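Local coordinates for succinate dehydrogenase subunit A (Mycolicibacterium smegmatis, PDB 7D6V), which probably oxidises succinate to fumarate at a bound FAD, as the flavoprotein subunit of the Sdh1 succinate dehydrogenase of the respiratory chain, at residues G343-I348 with K378-V383; Q68-D73 with Y126-H131. All coordinates share one frame; numbering follows the deposited sequence.

Interaction 1. Residues G343-I348 with K378-V383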
# COMPACT_ATOMS: atom_id res chain seq x y z
N GLY A 343 -9.00 17.21 22.45
CA GLY A 343 -9.77 17.41 21.25
C GLY A 343 -11.24 17.65 21.55
O GLY A 343 -11.61 18.13 22.62
N VAL A 344 -12.07 17.32 20.57
CA VAL A 344 -13.52 17.44 20.65
C VAL A 344 -14.14 16.14 20.16
O VAL A 344 -13.43 15.19 19.81
CB VAL A 344 -14.05 18.65 19.86
CG1 VAL A 344 -13.64 19.95 20.54
CG2 VAL A 344 -13.57 18.62 18.43
N TYR A 345 -15.47 16.09 20.14
CA TYR A 345 -16.17 14.81 20.01
C TYR A 345 -16.65 14.51 18.59
O TYR A 345 -16.27 13.48 18.03
CB TYR A 345 -17.34 14.77 21.00
CG TYR A 345 -16.88 14.36 22.37
CD1 TYR A 345 -16.08 13.24 22.55
CD2 TYR A 345 -17.23 15.10 23.49
CE1 TYR A 345 -15.65 12.86 23.80
CE2 TYR A 345 -16.80 14.72 24.75
CZ TYR A 345 -16.01 13.60 24.90
OH TYR A 345 -15.59 13.23 26.15
N LEU A 346 -17.48 15.37 17.99
CA LEU A 346 -18.02 15.11 16.66
C LEU A 346 -18.80 13.79 16.62
O LEU A 346 -18.39 12.80 16.01
CB LEU A 346 -16.92 15.14 15.59
CG LEU A 346 -17.32 14.91 14.13
CD1 LEU A 346 -17.93 16.15 13.51
CD2 LEU A 346 -16.12 14.45 13.32
N ASP A 347 -19.91 13.78 17.35
CA ASP A 347 -20.77 12.60 17.41
C ASP A 347 -21.75 12.59 16.25
O ASP A 347 -22.51 13.54 16.04
CB ASP A 347 -21.52 12.55 18.74
CG ASP A 347 -22.13 13.88 19.12
OD1 ASP A 347 -21.85 14.88 18.43
OD2 ASP A 347 -22.90 13.92 20.10
N ILE A 348 -21.74 11.49 15.49
CA ILE A 348 -22.72 11.23 14.45
C ILE A 348 -23.64 10.07 14.81
O ILE A 348 -24.59 9.79 14.08
CB ILE A 348 -22.03 10.97 13.09
CG1 ILE A 348 -23.01 11.12 11.93
CG2 ILE A 348 -21.41 9.60 13.08
CD1 ILE A 348 -23.59 12.49 11.82
N LYS A 378 -22.29 4.20 16.68
CA LYS A 378 -22.61 4.04 18.09
C LYS A 378 -21.95 5.06 19.01
O LYS A 378 -22.56 5.43 20.02
CB LYS A 378 -22.22 2.64 18.58
CG LYS A 378 -22.99 1.51 17.93
CD LYS A 378 -23.04 0.29 18.84
CE LYS A 378 -21.64 -0.23 19.14
NZ LYS A 378 -21.67 -1.55 19.83
N ASP A 379 -20.74 5.52 18.71
CA ASP A 379 -19.97 6.33 19.64
C ASP A 379 -19.37 7.54 18.94
O ASP A 379 -19.12 7.52 17.74
CB ASP A 379 -18.86 5.51 20.31
CG ASP A 379 -19.41 4.43 21.22
OD1 ASP A 379 -20.48 4.66 21.83
OD2 ASP A 379 -18.78 3.36 21.33
N ALA A 380 -19.12 8.58 19.73
CA ALA A 380 -18.54 9.81 19.22
C ALA A 380 -17.06 9.62 18.90
O ALA A 380 -16.41 8.67 19.35
CB ALA A 380 -18.71 10.95 20.22
N MET A 381 -16.53 10.54 18.11
CA MET A 381 -15.12 10.52 17.73
C MET A 381 -14.32 11.39 18.69
O MET A 381 -14.83 11.88 19.70
CB MET A 381 -14.98 10.97 16.28
CG MET A 381 -15.78 10.13 15.32
SD MET A 381 -15.89 10.83 13.67
CE MET A 381 -17.66 10.76 13.41
N GLU A 382 -13.04 11.58 18.40
CA GLU A 382 -12.12 12.29 19.28
C GLU A 382 -11.27 13.26 18.46
O GLU A 382 -10.04 13.23 18.50
CB GLU A 382 -11.24 11.30 20.04
CG GLU A 382 -10.66 11.86 21.32
CD GLU A 382 -11.61 11.73 22.49
OE1 GLU A 382 -12.57 10.94 22.38
OE2 GLU A 382 -11.38 12.39 23.52
N VAL A 383 -11.92 14.09 17.66
CA VAL A 383 -11.24 14.85 16.62
C VAL A 383 -10.60 16.11 17.20
O VAL A 383 -10.97 16.59 18.27
CB VAL A 383 -12.20 15.18 15.48
CG1 VAL A 383 -12.72 13.90 14.85
CG2 VAL A 383 -13.35 16.02 15.98
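M381 reaches past Y345 and L346 towards I348, and its side chain ties much of the contact together. Its CB lies 3.3 Å from the carbonyl O of Y345. CG is anti to its own carbonyl carbon (chi1 -57°) and passes the carbonyl O of L346. SD meets the CD2 branch of L346 at 3.6 Å, where the two side chains cross obliquely. The chain then bends at chi3 (-129°). This brings the terminal CE to 3.4 Å from L346 O and to 3.9 Å from I348 CG2.

V383 packs beside this group. Its CG2 touches both V344 CG2, at 3.6 Å, and L346 CB, at 3.7 Å. Its CG1 faces L346 CD2. The backbones also meet here: V344 N donates a nearly straight hydrogen bond of 2.7 Å to V383 O. A380 CB rests on D347 CB at 3.6 Å. E382 runs alongside Y345, with its carboxylate plane turned 90° from the ring.

The two segments run roughly antiparallel, but G343-I348 forms no regular strand. One loop leads from helix 322-334 to helix 354-360. The other follows helix 362-372 and enters strand 383-395 at V383. L346, M381 and V383 also pack on strand 246-253, through T251 and M253, and D347 OD1 accepts a hydrogen bond from L275 N. The contact thus joins two loops, both packed against strand 246-253.

Interaction 2. Residues Q68-D73 with Y126-H131; sequences QVHFGD and YPRLAH
Y126 meets V69 first. CD1 and CE1 of its ring both lie 3.9 Å from V69 CG1, and the two side chains cross at about a right angle. The carbonyl O of Y126 sits 4.2 Å above the guanidinium of R128, over its centre.

R128 carries most of the contact. The bend of its chain at chi3 (-93°) sets NE over the H70 ring face, offset toward the rim, 3.6 Å from CG. The guanidinium lies flat on that ring, with planes 10° apart and centres 4.5 Å apart. CD makes a CH-pi contact, 3.9 Å from the ring centroid. H70 CA covers the guanidinium face opposite Y126 O, so the group is sandwiched. NH2 forms a salt bridge with D73 OD2, but these two atoms are modelled too close and the detail is doubtful. NH1 forms a salt bridge with D65, which would share in balancing the buried charge. H70 is fixed at its far end by a hydrogen bond from NE2 to N427 OD1.

R128 and L129 both face R119 in a classic beta bulge. It lies in the small antiparallel sheet where strand 129-130 runs between strands 54-55 and 118-119. Further on, A130 packs on V98 of helix 84-102, and F71 of helix 67-76 leans on the same helix. R128 therefore bridges the sheet and helix 67-76.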
# COMPACT_ATOMS: atom_id res chain seq x y z
N GLN A 68 -4.79 28.20 -18.31
CA GLN A 68 -5.13 29.49 -17.73
C GLN A 68 -6.11 29.33 -16.57
O GLN A 68 -5.96 29.99 -15.53
CB GLN A 68 -5.73 30.40 -18.80
CG GLN A 68 -4.72 30.94 -19.79
CD GLN A 68 -4.65 30.12 -21.06
OE1 GLN A 68 -5.04 28.95 -21.09
NE2 GLN A 68 -4.15 30.73 -22.13
N VAL A 69 -7.11 28.47 -16.73
CA VAL A 69 -8.08 28.24 -15.66
C VAL A 69 -7.40 27.61 -14.45
O VAL A 69 -7.64 28.01 -13.31
CB VAL A 69 -9.24 27.37 -16.18
CG1 VAL A 69 -10.23 27.09 -15.06
CG2 VAL A 69 -9.94 28.06 -17.34
N HIS A 70 -6.55 26.61 -14.68
CA HIS A 70 -5.82 25.97 -13.59
C HIS A 70 -4.89 26.96 -12.91
O HIS A 70 -4.75 26.95 -11.68
CB HIS A 70 -5.04 24.77 -14.13
CG HIS A 70 -4.50 23.86 -13.07
ND1 HIS A 70 -3.89 22.67 -13.37
CD2 HIS A 70 -4.49 23.97 -11.73
CE1 HIS A 70 -3.52 22.08 -12.25
NE2 HIS A 70 -3.87 22.85 -11.24
N PHE A 71 -4.24 27.83 -13.69
CA PHE A 71 -3.36 28.85 -13.11
C PHE A 71 -4.14 29.81 -12.22
O PHE A 71 -3.70 30.14 -11.12
CB PHE A 71 -2.65 29.60 -14.24
CG PHE A 71 -1.92 30.83 -13.79
CD1 PHE A 71 -0.76 30.73 -13.05
CD2 PHE A 71 -2.40 32.09 -14.11
CE1 PHE A 71 -0.09 31.86 -12.64
CE2 PHE A 71 -1.73 33.22 -13.70
CZ PHE A 71 -0.57 33.10 -12.97
N GLY A 72 -5.30 30.26 -12.69
CA GLY A 72 -6.13 31.13 -11.86
C GLY A 72 -6.62 30.45 -10.61
O GLY A 72 -6.68 31.06 -9.54
N ASP A 73 -6.98 29.17 -10.72
CA ASP A 73 -7.41 28.42 -9.54
C ASP A 73 -6.29 28.29 -8.52
O ASP A 73 -6.52 28.43 -7.32
CB ASP A 73 -7.91 27.03 -9.96
CG ASP A 73 -9.24 27.08 -10.67
OD1 ASP A 73 -9.82 28.18 -10.76
OD2 ASP A 73 -9.71 26.03 -11.12
N TYR A 126 -12.91 22.95 -12.82
CA TYR A 126 -13.29 21.84 -13.68
C TYR A 126 -12.70 20.55 -13.15
O TYR A 126 -11.74 20.58 -12.38
CB TYR A 126 -12.80 22.10 -15.12
CG TYR A 126 -13.44 23.29 -15.78
CD1 TYR A 126 -12.67 24.34 -16.26
CD2 TYR A 126 -14.82 23.38 -15.91
CE1 TYR A 126 -13.25 25.43 -16.86
CE2 TYR A 126 -15.40 24.48 -16.51
CZ TYR A 126 -14.61 25.50 -16.98
OH TYR A 126 -15.19 26.59 -17.58
N PRO A 127 -13.27 19.40 -13.51
CA PRO A 127 -12.69 18.12 -13.08
C PRO A 127 -11.30 17.94 -13.65
O PRO A 127 -11.10 17.97 -14.86
CB PRO A 127 -13.68 17.08 -13.63
CG PRO A 127 -14.92 17.84 -13.94
CD PRO A 127 -14.48 19.20 -14.33
N ARG A 128 -10.33 17.74 -12.76
CA ARG A 128 -8.92 17.74 -13.14
C ARG A 128 -8.12 16.59 -12.57
O ARG A 128 -7.04 16.30 -13.10
CB ARG A 128 -8.25 19.04 -12.69
CG ARG A 128 -8.38 20.18 -13.66
CD ARG A 128 -7.29 21.20 -13.42
NE ARG A 128 -7.73 22.26 -12.52
CZ ARG A 128 -8.47 23.30 -12.88
NH1 ARG A 128 -8.87 23.44 -14.13
NH2 ARG A 128 -8.80 24.21 -11.98
N LEU A 129 -8.59 15.92 -11.51
CA LEU A 129 -7.74 15.04 -10.71
C LEU A 129 -7.75 13.65 -11.32
O LEU A 129 -8.72 12.90 -11.20
CB LEU A 129 -8.22 15.02 -9.27
CG LEU A 129 -7.56 16.05 -8.34
CD1 LEU A 129 -7.98 17.46 -8.70
CD2 LEU A 129 -7.90 15.76 -6.89
N ALA A 130 -6.65 13.30 -11.99
CA ALA A 130 -6.46 11.93 -12.46
C ALA A 130 -6.27 11.01 -11.26
O ALA A 130 -5.45 11.27 -10.38
CB ALA A 130 -5.25 11.85 -13.38
N HIS A 131 -7.02 9.91 -11.24
CA HIS A 131 -7.11 9.08 -10.04
C HIS A 131 -7.23 7.62 -10.43
O HIS A 131 -7.56 7.27 -11.56
CB HIS A 131 -8.32 9.48 -9.19
CG HIS A 131 -9.63 9.22 -9.85
ND1 HIS A 131 -10.41 8.12 -9.56
CD2 HIS A 131 -10.28 9.89 -10.83
CE1 HIS A 131 -11.49 8.14 -10.31
NE2 HIS A 131 -11.44 9.21 -11.09

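Both contacts lie within the FAD-binding part of the chain, but they do not touch. Their centres are 34 Å apart and their nearest atoms about 22 Å apart. Along the chain they follow in series: the span from 68 to 131 closes before the span from 343 to 383 opens. In interaction 2 the side chain of H70 is about 10 Å from the bound FAD, too far for direct contact. The two contacts differ in kind. Between side chains, interaction 1 is mostly apolar, whereas interaction 2 centres on a charged group.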